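Local atomic coordinates of mutual gliding-motility protein MglA (Myxococcus xanthus DK 1622, PDB entry 6HJO), a protein that binds and hydrolyses GTP as a small GTPase switch that controls the direction and speed of gliding motility in this bacterium. Residues I15-P20 with F74-V79. Sequence-based numbering, arbitrary orientation.
Sequences IVYYGP and FHLYTV
Two neighbouring parallel strands at the heart of the small GTPase fold meet here, Ile15 and Val16 pairing with Leu76 and Tyr77. The first strand runs into the P-loop, with Gly19 at its start. The second ends at Thr78 and Val79, in a segment predicted to bind GTP. Three backbone bonds join them: Ile15 N to His75 O (2.8 Å), Tyr77 N to Ile15 O and Tyr17 N to Tyr77 O (both 2.9 Å). Beyond these the strands part, and Tyr17 O is gripped twice instead. Thr78 OG1 donates to it from above the carbonyl plane, 49° out of it. A water also donates to Tyr17 O and accepts from Val79 N (3.0 Å). Thr78 can reach across because OG1 lies anti to its own backbone N (chi1 -156°). A valine here would keep the bulk but would probably cost Tyr17 O the hydroxyl and leave the strand ends less firmly joined. The side chain of Thr78 lies about 5 Å from the bound GDP and touches Lys25. On the same sheet face, Tyr17 packs against Leu29 and Ile32 of helix 25-35. Tyr17 CE1 meets Leu76 CG at 4.0 Å, while Leu76 CD1 sits against Ile15 CB. On the other face, Val16 and Tyr77 both touch Ile92 of helix 86-92, and the Tyr77 ring stacks with Phe56. At the far end, Ile15 CD1 reaches the Phe74 ring, 3.5 Å from its CD1.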
loop_
_atom_site.group_PDB
_atom_site.type_symbol
_atom_site.label_atom_id
_atom_site.label_comp_id
_atom_site.label_asym_id
_atom_site.label_seq_id
_atom_site.Cartn_x
_atom_site.Cartn_y
_atom_site.Cartn_z
ATOM N N ILE A 15 -9.198 10.757 8.275
ATOM C CA ILE A 15 -9.403 10.544 9.711
ATOM C C ILE A 15 -8.353 9.567 10.184
ATOM O O ILE A 15 -8.297 8.441 9.692
ATOM C CB ILE A 15 -10.865 10.178 10.088
ATOM C CG1 ILE A 15 -11.808 11.379 9.727
ATOM C CG2 ILE A 15 -10.967 9.872 11.623
ATOM C CD1 ILE A 15 -13.250 11.037 9.633
ATOM N N VAL A 16 -7.477 10.028 11.099
ATOM C CA VAL A 16 -6.380 9.212 11.610
ATOM C C VAL A 16 -6.711 8.650 13.001
ATOM O O VAL A 16 -7.044 9.413 13.905
ATOM C CB VAL A 16 -5.010 9.967 11.559
ATOM C CG1 VAL A 16 -3.906 9.208 12.308
ATOM C CG2 VAL A 16 -4.584 10.237 10.107
ATOM N N TYR A 17 -6.628 7.318 13.158
ATOM C CA TYR A 17 -6.783 6.673 14.475
ATOM C C TYR A 17 -5.362 6.566 14.996
ATOM O O TYR A 17 -4.466 6.050 14.308
ATOM C CB TYR A 17 -7.483 5.290 14.370
ATOM C CG TYR A 17 -8.988 5.408 14.274
ATOM C CD1 TYR A 17 -9.594 5.984 13.159
ATOM C CD2 TYR A 17 -9.807 4.987 15.316
ATOM C CE1 TYR A 17 -10.973 6.156 13.093
ATOM C CE2 TYR A 17 -11.194 5.127 15.250
ATOM C CZ TYR A 17 -11.771 5.715 14.138
ATOM O OH TYR A 17 -13.129 5.855 14.061
ATOM N N TYR A 18 -5.144 7.131 16.159
ATOM C CA TYR A 18 -3.846 7.258 16.802
ATOM C C TYR A 18 -3.916 6.727 18.230
ATOM O O TYR A 18 -4.945 6.819 18.875
ATOM C CB TYR A 18 -3.496 8.760 16.839
ATOM C CG TYR A 18 -2.021 9.078 16.776
ATOM C CD1 TYR A 18 -1.254 9.175 17.940
ATOM C CD2 TYR A 18 -1.390 9.304 15.553
ATOM C CE1 TYR A 18 0.101 9.493 17.887
ATOM C CE2 TYR A 18 -0.047 9.671 15.493
ATOM C CZ TYR A 18 0.691 9.769 16.664
ATOM O OH TYR A 18 2.011 10.118 16.607
ATOM N N GLY A 19 -2.818 6.174 18.704
ATOM C CA GLY A 19 -2.749 5.630 20.060
ATOM C C GLY A 19 -1.603 4.651 20.189
ATOM O O GLY A 19 -1.001 4.282 19.177
ATOM N N PRO A 20 -1.296 4.177 21.415
ATOM C CA PRO A 20 -0.180 3.225 21.569
ATOM C C PRO A 20 -0.403 1.909 20.820
ATOM O O PRO A 20 -1.526 1.588 20.431
ATOM C CB PRO A 20 -0.099 3.005 23.099
ATOM C CG PRO A 20 -1.382 3.480 23.644
ATOM C CD PRO A 20 -1.921 4.517 22.711
ATOM N N PHE A 74 -14.910 9.654 3.288
ATOM C CA PHE A 74 -14.068 9.499 4.462
ATOM C C PHE A 74 -12.993 8.442 4.238
ATOM O O PHE A 74 -13.288 7.353 3.745
ATOM C CB PHE A 74 -14.928 9.175 5.707
ATOM C CG PHE A 74 -15.852 10.308 6.093
ATOM C CD1 PHE A 74 -15.411 11.338 6.917
ATOM C CD2 PHE A 74 -17.153 10.367 5.606
ATOM C CE1 PHE A 74 -16.251 12.418 7.241
ATOM C CE2 PHE A 74 -18.000 11.434 5.949
ATOM C CZ PHE A 74 -17.542 12.448 6.772
ATOM N N HIS A 75 -11.740 8.776 4.607
ATOM C CA HIS A 75 -10.582 7.886 4.508
ATOM C C HIS A 75 -10.092 7.658 5.937
ATOM O O HIS A 75 -9.748 8.621 6.620
ATOM C CB HIS A 75 -9.471 8.506 3.640
ATOM C CG HIS A 75 -9.858 8.748 2.205
ATOM N ND1 HIS A 75 -9.282 8.027 1.173
ATOM C CD2 HIS A 75 -10.734 9.639 1.677
ATOM C CE1 HIS A 75 -9.824 8.498 0.059
ATOM N NE2 HIS A 75 -10.717 9.454 0.318
ATOM N N LEU A 76 -10.159 6.413 6.417
ATOM C CA LEU A 76 -9.765 6.054 7.802
ATOM C C LEU A 76 -8.388 5.405 7.728
ATOM O O LEU A 76 -8.221 4.439 6.993
ATOM C CB LEU A 76 -10.810 5.100 8.420
ATOM C CG LEU A 76 -11.955 5.684 9.260
ATOM C CD1 LEU A 76 -12.711 6.820 8.574
ATOM C CD2 LEU A 76 -12.897 4.582 9.762
ATOM N N TYR A 77 -7.391 5.993 8.420
ATOM C CA TYR A 77 -5.975 5.568 8.405
ATOM C C TYR A 77 -5.468 5.283 9.825
ATOM O O TYR A 77 -5.837 5.997 10.747
ATOM C CB TYR A 77 -5.102 6.703 7.823
ATOM C CG TYR A 77 -5.031 6.697 6.314
ATOM C CD1 TYR A 77 -6.074 7.210 5.542
ATOM C CD2 TYR A 77 -3.925 6.167 5.652
ATOM C CE1 TYR A 77 -6.024 7.182 4.140
ATOM C CE2 TYR A 77 -3.861 6.148 4.254
ATOM C CZ TYR A 77 -4.921 6.641 3.506
ATOM O OH TYR A 77 -4.882 6.614 2.130
ATOM N N THR A 78 -4.576 4.273 9.976
ATOM C CA THR A 78 -3.929 3.944 11.252
ATOM C C THR A 78 -2.603 3.249 11.018
ATOM O O THR A 78 -2.430 2.616 9.976
ATOM C CB THR A 78 -4.864 3.166 12.221
ATOM O OG1 THR A 78 -4.420 3.371 13.562
ATOM C CG2 THR A 78 -4.963 1.660 11.911
ATOM N N VAL A 79 -1.664 3.390 11.971
ATOM C CA VAL A 79 -0.398 2.661 11.984
ATOM C C VAL A 79 -0.654 1.533 13.017
ATOM O O VAL A 79 -0.628 1.800 14.205
ATOM C CB VAL A 79 0.844 3.524 12.348
ATOM C CG1 VAL A 79 2.070 2.639 12.587
ATOM C CG2 VAL A 79 1.133 4.560 11.262
HETATM O O HOH W 1 -1.815 5.811 13.789
#